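Local structure of transcriptional regulator, TetR family (Vibrio parahaemolyticus, 3HE0) at residues V74-N79 against W92-N97; R87-W92 against A185-W190. The protein probably binds cis-regulatory DNA as a dimeric transcription factor of the TetR family, with an N-terminal helix-turn-helix region and a helical C-terminal domain. One frame throughout, in Å; residues are numbered along the deposited sequence.

Contact 1: residues V74-N79 against W92-N97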
ATOM      1  N   VAL A  74      -3.833   3.126  15.741  1.00 32.63           N
ATOM      2  CA  VAL A  74      -2.396   3.302  15.685  1.00 32.80           C
ATOM      3  C   VAL A  74      -1.846   3.846  17.002  1.00 32.90           C
ATOM      4  O   VAL A  74      -0.782   3.453  17.448  1.00 32.45           O
ATOM      5  CB  VAL A  74      -2.003   4.255  14.571  1.00 32.42           C
ATOM      6  CG1 VAL A  74      -0.501   4.615  14.686  1.00 32.98           C
ATOM      7  CG2 VAL A  74      -2.324   3.625  13.222  1.00 32.42           C
ATOM      8  N   GLN A  75      -2.583   4.743  17.631  1.00 33.41           N
ATOM      9  CA  GLN A  75      -2.078   5.410  18.822  1.00 33.76           C
ATOM     10  C   GLN A  75      -2.537   4.793  20.140  1.00 33.58           C
ATOM     11  O   GLN A  75      -2.236   5.335  21.202  1.00 34.43           O
ATOM     12  CB  GLN A  75      -2.388   6.900  18.708  1.00 34.32           C
ATOM     13  CG  GLN A  75      -1.593   7.511  17.512  1.00 35.46           C
ATOM     14  CD  GLN A  75      -2.117   8.870  17.056  1.00 37.68           C
ATOM     15  OE1 GLN A  75      -1.375   9.859  17.000  1.00 38.21           O
ATOM     16  NE2 GLN A  75      -3.397   8.921  16.739  1.00 38.89           N
ATOM     17  N   ALA A  76      -3.198   3.633  20.081  1.00 32.97           N
ATOM     18  CA  ALA A  76      -3.792   3.032  21.268  1.00 33.38           C
ATOM     19  C   ALA A  76      -2.697   2.578  22.223  1.00 33.40           C
ATOM     20  O   ALA A  76      -1.722   1.957  21.810  1.00 33.57           O
ATOM     21  CB  ALA A  76      -4.713   1.854  20.885  1.00 33.04           C
ATOM     22  N   GLY A  77      -2.845   2.931  23.489  1.00 33.32           N
ATOM     23  CA  GLY A  77      -1.885   2.570  24.505  1.00 33.40           C
ATOM     24  C   GLY A  77      -0.630   3.411  24.538  1.00 33.97           C
ATOM     25  O   GLY A  77       0.258   3.155  25.340  1.00 34.13           O
ATOM     26  N   VAL A  78      -0.510   4.404  23.666  1.00 34.94           N
ATOM     27  CA  VAL A  78       0.676   5.248  23.715  1.00 35.57           C
ATOM     28  C   VAL A  78       0.474   6.319  24.771  1.00 36.63           C
ATOM     29  O   VAL A  78      -0.572   6.945  24.813  1.00 36.27           O
ATOM     30  CB  VAL A  78       0.944   5.931  22.378  1.00 35.24           C
ATOM     31  CG1 VAL A  78       2.148   6.839  22.482  1.00 34.48           C
ATOM     32  CG2 VAL A  78       1.137   4.892  21.307  1.00 35.43           C
ATOM     33  N   ASN A  79       1.456   6.537  25.631  1.00 38.25           N
ATOM     34  CA  ASN A  79       1.499   7.821  26.320  1.00 39.78           C
ATOM     35  C   ASN A  79       2.859   8.457  26.204  1.00 40.44           C
ATOM     36  O   ASN A  79       3.898   7.769  26.140  1.00 40.78           O
ATOM     37  CB  ASN A  79       0.998   7.751  27.770  1.00 40.11           C
ATOM     38  CG  ASN A  79       1.982   7.122  28.704  1.00 42.14           C
ATOM     39  OD1 ASN A  79       3.136   7.532  28.781  1.00 43.98           O
ATOM     40  ND2 ASN A  79       1.517   6.140  29.472  1.00 45.88           N
ATOM     41  N   TRP A  92       4.042   0.625  16.188  1.00 25.06           N
ATOM     42  CA  TRP A  92       4.457  -0.293  15.117  1.00 24.54           C
ATOM     43  C   TRP A  92       3.619  -1.560  15.230  1.00 24.82           C
ATOM     44  O   TRP A  92       3.100  -2.053  14.246  1.00 24.39           O
ATOM     45  CB  TRP A  92       5.953  -0.607  15.247  1.00 24.03           C
ATOM     46  CG  TRP A  92       6.583  -1.197  14.050  1.00 22.93           C
ATOM     47  CD1 TRP A  92       7.436  -0.575  13.167  1.00 23.27           C
ATOM     48  CD2 TRP A  92       6.448  -2.542  13.588  1.00 21.24           C
ATOM     49  NE1 TRP A  92       7.828  -1.458  12.189  1.00 21.39           N
ATOM     50  CE2 TRP A  92       7.235  -2.672  12.435  1.00 20.40           C
ATOM     51  CE3 TRP A  92       5.749  -3.657  14.053  1.00 21.29           C
ATOM     52  CZ2 TRP A  92       7.311  -3.854  11.730  1.00 20.95           C
ATOM     53  CZ3 TRP A  92       5.842  -4.830  13.351  1.00 22.15           C
ATOM     54  CH2 TRP A  92       6.616  -4.919  12.203  1.00 19.48           C
ATOM     55  N   LEU A  93       3.474  -2.072  16.447  1.00 25.40           N
ATOM     56  CA  LEU A  93       2.712  -3.306  16.696  1.00 26.07           C
ATOM     57  C   LEU A  93       1.208  -3.097  16.548  1.00 26.20           C
ATOM     58  O   LEU A  93       0.491  -3.982  16.083  1.00 26.76           O
ATOM     59  CB  LEU A  93       3.020  -3.879  18.082  1.00 25.80           C
ATOM     60  CG  LEU A  93       4.357  -4.617  18.182  1.00 26.81           C
ATOM     61  CD1 LEU A  93       4.636  -5.039  19.633  1.00 25.63           C
ATOM     62  CD2 LEU A  93       4.393  -5.841  17.264  1.00 25.86           C
ATOM     63  N   ASN A  94       0.714  -1.929  16.930  1.00 26.56           N
ATOM     64  CA  ASN A  94      -0.683  -1.604  16.611  1.00 26.79           C
ATOM     65  C   ASN A  94      -0.896  -1.645  15.088  1.00 26.89           C
ATOM     66  O   ASN A  94      -1.935  -2.103  14.597  1.00 27.80           O
ATOM     67  CB  ASN A  94      -1.086  -0.214  17.151  1.00 26.71           C
ATOM     68  CG  ASN A  94      -1.175  -0.164  18.676  1.00 26.71           C
ATOM     69  OD1 ASN A  94      -1.362  -1.178  19.316  1.00 23.43           O
ATOM     70  ND2 ASN A  94      -1.042   1.038  19.257  1.00 26.67           N
ATOM     71  N   ILE A  95       0.069  -1.139  14.330  1.00 26.77           N
ATOM     72  CA  ILE A  95      -0.098  -1.137  12.878  1.00 26.69           C
ATOM     73  C   ILE A  95      -0.145  -2.584  12.401  1.00 26.44           C
ATOM     74  O   ILE A  95      -0.971  -2.926  11.584  1.00 26.14           O
ATOM     75  CB  ILE A  95       0.998  -0.326  12.124  1.00 26.55           C
ATOM     76  CG1 ILE A  95       0.828   1.169  12.371  1.00 26.90           C
ATOM     77  CG2 ILE A  95       0.945  -0.600  10.582  1.00 26.44           C
ATOM     78  CD1 ILE A  95       2.107   1.996  12.031  1.00 26.65           C
ATOM     79  N   TRP A  96       0.735  -3.424  12.932  1.00 26.79           N
ATOM     80  CA  TRP A  96       0.816  -4.816  12.518  1.00 27.36           C
ATOM     81  C   TRP A  96      -0.515  -5.519  12.759  1.00 28.40           C
ATOM     82  O   TRP A  96      -0.988  -6.290  11.933  1.00 27.92           O
ATOM     83  CB  TRP A  96       1.918  -5.513  13.322  1.00 27.64           C
ATOM     84  CG  TRP A  96       2.131  -6.936  13.024  1.00 25.74           C
ATOM     85  CD1 TRP A  96       1.626  -7.983  13.689  1.00 27.95           C
ATOM     86  CD2 TRP A  96       2.950  -7.469  11.992  1.00 27.51           C
ATOM     87  NE1 TRP A  96       2.058  -9.161  13.131  1.00 28.31           N
ATOM     88  CE2 TRP A  96       2.885  -8.865  12.087  1.00 27.42           C
ATOM     89  CE3 TRP A  96       3.745  -6.896  11.008  1.00 28.32           C
ATOM     90  CZ2 TRP A  96       3.554  -9.701  11.219  1.00 30.19           C
ATOM     91  CZ3 TRP A  96       4.415  -7.725  10.142  1.00 30.63           C
ATOM     92  CH2 TRP A  96       4.326  -9.119  10.257  1.00 30.67           C
ATOM     93  N   ASN A  97      -1.102  -5.243  13.913  1.00 29.21           N
ATOM     94  CA  ASN A  97      -2.371  -5.841  14.274  1.00 30.32           C
ATOM     95  C   ASN A  97      -3.585  -5.276  13.567  1.00 29.95           C
ATOM     96  O   ASN A  97      -4.627  -5.840  13.665  1.00 30.58           O
ATOM     97  CB  ASN A  97      -2.552  -5.834  15.798  1.00 30.54           C
ATOM     98  CG  ASN A  97      -1.579  -6.773  16.480  1.00 32.25           C
ATOM     99  OD1 ASN A  97      -0.841  -6.386  17.384  1.00 35.74           O
ATOM    100  ND2 ASN A  97      -1.523  -8.003  15.996  1.00 34.98           N
TER

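Contact 2: residues R87-W92 against A185-W190. Unlike the reference sequence in segment 87-92: Arg87 (reference Cys).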
ATOM      1  N   ARG A  87       7.306   3.950  22.685  1.00 26.00           N
ATOM      2  CA  ARG A  87       6.197   4.526  21.924  1.00 25.96           C
ATOM      3  C   ARG A  87       6.261   4.032  20.467  1.00 24.93           C
ATOM      4  O   ARG A  87       5.250   3.663  19.894  1.00 24.99           O
ATOM      5  CB  ARG A  87       6.225   6.053  21.962  1.00 26.04           C
ATOM      6  CG  ARG A  87       5.888   6.637  23.314  1.00 27.39           C
ATOM      7  CD  ARG A  87       5.795   8.134  23.237  1.00 28.45           C
ATOM      8  NE  ARG A  87       7.034   8.742  23.676  1.00 29.67           N
ATOM      9  CZ  ARG A  87       7.461   9.953  23.320  1.00 30.14           C
ATOM     10  NH1 ARG A  87       8.609  10.399  23.801  1.00 31.76           N
ATOM     11  NH2 ARG A  87       6.773  10.721  22.487  1.00 29.74           N
ATOM     12  N   TYR A  88       7.453   4.022  19.896  1.00 24.37           N
ATOM     13  CA  TYR A  88       7.626   3.550  18.523  1.00 24.72           C
ATOM     14  C   TYR A  88       7.148   2.098  18.395  1.00 24.58           C
ATOM     15  O   TYR A  88       6.337   1.778  17.524  1.00 23.33           O
ATOM     16  CB  TYR A  88       9.079   3.703  18.072  1.00 24.54           C
ATOM     17  CG  TYR A  88       9.319   3.169  16.681  1.00 25.00           C
ATOM     18  CD1 TYR A  88       9.051   3.940  15.567  1.00 24.61           C
ATOM     19  CD2 TYR A  88       9.776   1.881  16.477  1.00 25.01           C
ATOM     20  CE1 TYR A  88       9.250   3.431  14.273  1.00 25.31           C
ATOM     21  CE2 TYR A  88       9.993   1.375  15.181  1.00 24.92           C
ATOM     22  CZ  TYR A  88       9.723   2.155  14.100  1.00 24.08           C
ATOM     23  OH  TYR A  88       9.922   1.665  12.834  1.00 25.18           O
ATOM     24  N   ARG A  89       7.613   1.237  19.306  1.00 24.80           N
ATOM     25  CA  ARG A  89       7.271  -0.178  19.257  1.00 25.16           C
ATOM     26  C   ARG A  89       5.778  -0.386  19.401  1.00 25.11           C
ATOM     27  O   ARG A  89       5.203  -1.254  18.732  1.00 25.74           O
ATOM     28  CB  ARG A  89       8.016  -0.972  20.350  1.00 25.82           C
ATOM     29  CG  ARG A  89       7.752  -2.499  20.332  1.00 27.53           C
ATOM     30  CD  ARG A  89       8.528  -3.285  21.415  1.00 28.83           C
ATOM     31  NE  ARG A  89       9.925  -3.416  21.034  1.00 32.13           N
ATOM     32  CZ  ARG A  89      10.916  -2.628  21.450  1.00 35.31           C
ATOM     33  NH1 ARG A  89      12.152  -2.851  21.015  1.00 35.31           N
ATOM     34  NH2 ARG A  89      10.689  -1.620  22.304  1.00 37.65           N
ATOM     35  N   THR A  90       5.140   0.371  20.292  1.00 24.20           N
ATOM     36  CA  THR A  90       3.723   0.197  20.517  1.00 23.83           C
ATOM     37  C   THR A  90       2.937   0.459  19.228  1.00 24.65           C
ATOM     38  O   THR A  90       2.135  -0.364  18.793  1.00 24.59           O
ATOM     39  CB  THR A  90       3.197   1.121  21.663  1.00 23.78           C
ATOM     40  OG1 THR A  90       3.959   0.888  22.849  1.00 23.96           O
ATOM     41  CG2 THR A  90       1.737   0.857  21.977  1.00 20.85           C
HETATM   42  N   MSE A  91       3.177   1.614  18.625  1.00 25.58           N
HETATM   43  CA  MSE A  91       2.470   2.011  17.421  1.00 26.45           C
HETATM   44  C   MSE A  91       2.786   1.049  16.283  1.00 25.66           C
HETATM   45  O   MSE A  91       1.900   0.693  15.513  1.00 25.57           O
HETATM   46  CB  MSE A  91       2.850   3.438  17.018  1.00 26.86           C
HETATM   47  CG  MSE A  91       2.296   4.475  17.966  1.00 30.92           C
HETATM   48 SE   MSE A  91       2.936   6.257  17.519  1.00 41.00          SE
HETATM   49  CE  MSE A  91       1.934   7.258  18.862  1.00 39.47           C
ATOM     50  N   TRP A  92       4.042   0.625  16.188  1.00 25.06           N
ATOM     51  CA  TRP A  92       4.457  -0.293  15.117  1.00 24.54           C
ATOM     52  C   TRP A  92       3.619  -1.560  15.230  1.00 24.82           C
ATOM     53  O   TRP A  92       3.100  -2.053  14.246  1.00 24.39           O
ATOM     54  CB  TRP A  92       5.953  -0.607  15.247  1.00 24.03           C
ATOM     55  CG  TRP A  92       6.583  -1.197  14.050  1.00 22.93           C
ATOM     56  CD1 TRP A  92       7.436  -0.575  13.167  1.00 23.27           C
ATOM     57  CD2 TRP A  92       6.448  -2.542  13.588  1.00 21.24           C
ATOM     58  NE1 TRP A  92       7.828  -1.458  12.189  1.00 21.39           N
ATOM     59  CE2 TRP A  92       7.235  -2.672  12.435  1.00 20.40           C
ATOM     60  CE3 TRP A  92       5.749  -3.657  14.053  1.00 21.29           C
ATOM     61  CZ2 TRP A  92       7.311  -3.854  11.730  1.00 20.95           C
ATOM     62  CZ3 TRP A  92       5.842  -4.830  13.351  1.00 22.15           C
ATOM     63  CH2 TRP A  92       6.616  -4.919  12.203  1.00 19.48           C
ATOM     64  N   ALA A 185      12.410  -7.167  12.702  1.00 20.54           N
ATOM     65  CA  ALA A 185      11.796  -6.183  11.794  1.00 20.82           C
ATOM     66  C   ALA A 185      11.580  -4.807  12.442  1.00 20.90           C
ATOM     67  O   ALA A 185      11.844  -3.767  11.796  1.00 21.76           O
ATOM     68  CB  ALA A 185      10.474  -6.702  11.217  1.00 20.82           C
ATOM     69  N   ILE A 186      11.103  -4.780  13.690  1.00 20.79           N
ATOM     70  CA  ILE A 186      10.895  -3.511  14.394  1.00 20.44           C
ATOM     71  C   ILE A 186      12.229  -2.776  14.527  1.00 20.81           C
ATOM     72  O   ILE A 186      12.335  -1.570  14.237  1.00 20.32           O
ATOM     73  CB  ILE A 186      10.292  -3.719  15.797  1.00 20.96           C
ATOM     74  CG1 ILE A 186       8.847  -4.265  15.719  1.00 19.54           C
ATOM     75  CG2 ILE A 186      10.352  -2.429  16.575  1.00 20.27           C
ATOM     76  CD1 ILE A 186       8.282  -4.856  17.108  1.00 15.64           C
ATOM     77  N   GLU A 187      13.267  -3.523  14.908  1.00 20.38           N
ATOM     78  CA  GLU A 187      14.579  -2.935  15.085  1.00 20.55           C
ATOM     79  C   GLU A 187      15.160  -2.399  13.793  1.00 20.94           C
ATOM     80  O   GLU A 187      15.808  -1.348  13.807  1.00 20.83           O
ATOM     81  CB  GLU A 187      15.561  -3.925  15.699  1.00 20.81           C
ATOM     82  CG  GLU A 187      15.238  -4.242  17.152  1.00 23.74           C
ATOM     83  CD  GLU A 187      15.509  -3.078  18.110  1.00 26.25           C
ATOM     84  OE1 GLU A 187      16.150  -2.061  17.705  1.00 27.74           O
ATOM     85  OE2 GLU A 187      15.094  -3.212  19.287  1.00 30.43           O
ATOM     86  N   ALA A 188      14.945  -3.118  12.687  1.00 20.23           N
ATOM     87  CA  ALA A 188      15.495  -2.711  11.405  1.00 20.19           C
ATOM     88  C   ALA A 188      14.850  -1.404  10.924  1.00 20.35           C
ATOM     89  O   ALA A 188      15.529  -0.518  10.370  1.00 19.84           O
ATOM     90  CB  ALA A 188      15.346  -3.817  10.352  1.00 19.18           C
ATOM     91  N   SER A 189      13.540  -1.297  11.124  1.00 20.79           N
ATOM     92  CA  SER A 189      12.809  -0.090  10.753  1.00 20.41           C
ATOM     93  C   SER A 189      13.238   1.101  11.620  1.00 20.14           C
ATOM     94  O   SER A 189      13.335   2.213  11.119  1.00 21.46           O
ATOM     95  CB  SER A 189      11.287  -0.328  10.763  1.00 19.64           C
ATOM     96  OG  SER A 189      10.776  -0.629  12.039  1.00 21.69           O
ATOM     97  N   TRP A 190      13.522   0.872  12.898  1.00 20.38           N
ATOM     98  CA  TRP A 190      14.085   1.892  13.782  1.00 20.29           C
ATOM     99  C   TRP A 190      15.433   2.381  13.212  1.00 20.88           C
ATOM    100  O   TRP A 190      15.689   3.584  13.193  1.00 21.34           O
ATOM    101  CB  TRP A 190      14.274   1.287  15.162  1.00 19.86           C
ATOM    102  CG  TRP A 190      14.834   2.134  16.202  1.00 19.98           C
ATOM    103  CD1 TRP A 190      16.102   2.062  16.700  1.00 20.59           C
ATOM    104  CD2 TRP A 190      14.155   3.142  16.976  1.00 15.84           C
ATOM    105  NE1 TRP A 190      16.260   2.961  17.712  1.00 19.57           N
ATOM    106  CE2 TRP A 190      15.087   3.651  17.891  1.00 17.42           C
ATOM    107  CE3 TRP A 190      12.871   3.670  16.956  1.00 17.26           C
ATOM    108  CZ2 TRP A 190      14.775   4.661  18.807  1.00 16.90           C
ATOM    109  CZ3 TRP A 190      12.546   4.686  17.863  1.00 17.23           C
ATOM    110  CH2 TRP A 190      13.494   5.161  18.777  1.00 17.74           C
TER

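Contact 1: residues V74-N79 against W92-N97
Asn94 reaches from helix 84-97 into the bend of the chain that follows helix 55-74, and its amide nitrogen is gripped by two backbone carbonyls. Chi1 (-69°) sets CG anti to the carbonyl carbon; ND2 of the amide beyond it is the atom that meets the loop. One bond, from Asn94 ND2 to Val74 O, is 3.0 Å long and nearly straight at the hydrogen (173°), although the donor stands well above the plane of that carbonyl. The second runs from Asn94 ND2 to Ala76 O, at 2.8 Å, and meets an in-plane lone pair. Both acceptors lie close to the plane of the Asn94 amide, an arrangement that uses its two N-H groups and fixes the rotation of the group. Beside these bonds, Val74 and Ile95 lie side by side and point the same way, Val74 CG2 4.1 Å from Ile95 CG1; Ile95 also packs on Phe160 and Val164 of helix 160-171. Gln75 to Val78 form a type II beta turn, closed by Val78 N to Gln75 O at 3.1 Å, with Gly77 at positive phi. The arrangement is an asparagine side chain taking up carbonyls at the C-terminal end of helix 55-74 and in the type II turn after it.

Contact 2: residues R87-W92 against A185-W190
Tyr88, Arg89 and Trp92 meet Ala185, Ile186, Glu187, Ser189 and Trp190 where helices 87-92 and 185-190 pass 10.8 Å apart at their axes, their directions 120° from each other. Tyr88 holds CG anti to the backbone N (chi1 177°), and its ring lies against the other helix. Its hydroxyl donates to Ser189 OG, 2.6 Å from Tyr88 OH and lying in the plane of the phenol ring. Ser189 OG in turn donates to Ile186 O of its own helix at 2.9 Å, a relay that ends on a carbonyl also receiving Trp190 N. Over one face of Tyr88 comes the edge of Trp190, an edge-to-face pair with centroids 5.2 Å apart and planes at 60°; CE3 of Trp190 sits 3.6 Å from Tyr88 CG, toward the rim. Ile186 lies over one face of Trp92 in a CH-pi contact, CG1 3.7 Å from the centroid of the six-membered ring, while its CD1 meets Arg89 CG, the two side chains crossing at about a right angle. Arg89 NH1 makes a salt bridge to Glu187 OE2 at 3.4 Å, the carboxylate oxygen at the guanidinium edge. The stronger partners of the two lie outside the segments: Glu183 for Arg89 and Lys85 for Glu187. Ser189 also packs on Leu158 of the second subunit. The chemistry thus joins a largely buried aromatic and aliphatic interface to a directed hydroxyl chain, which probably sets the rotation of both hydroxyls, and places the ion pairs beside it.

In the fold
From the N terminus the chain passes through the predicted helix-turn-helix region and runs along helix 55-74. Contact 1 then closes a short loop, joining the end of that helix and its turn to helix 84-97 with only twelve residues between. Contact 2 spans 92 residues, bringing helix 179-193 near the C terminus back to the same helix. The segments alternate along the chain, so the contacts cross rather than nest; their ranges overlap at Trp92, which packs in contact 2. Both contacts use helix 84-97: residues 92-97 meet the loop 74-79, residues 87-92 meet helix 179-193. The contacts touch directly, Val78 CG2 packing 3.5 Å from Met91 CE. Together they tie the end of helix 55-74, through helix 84-97, to helix 179-193.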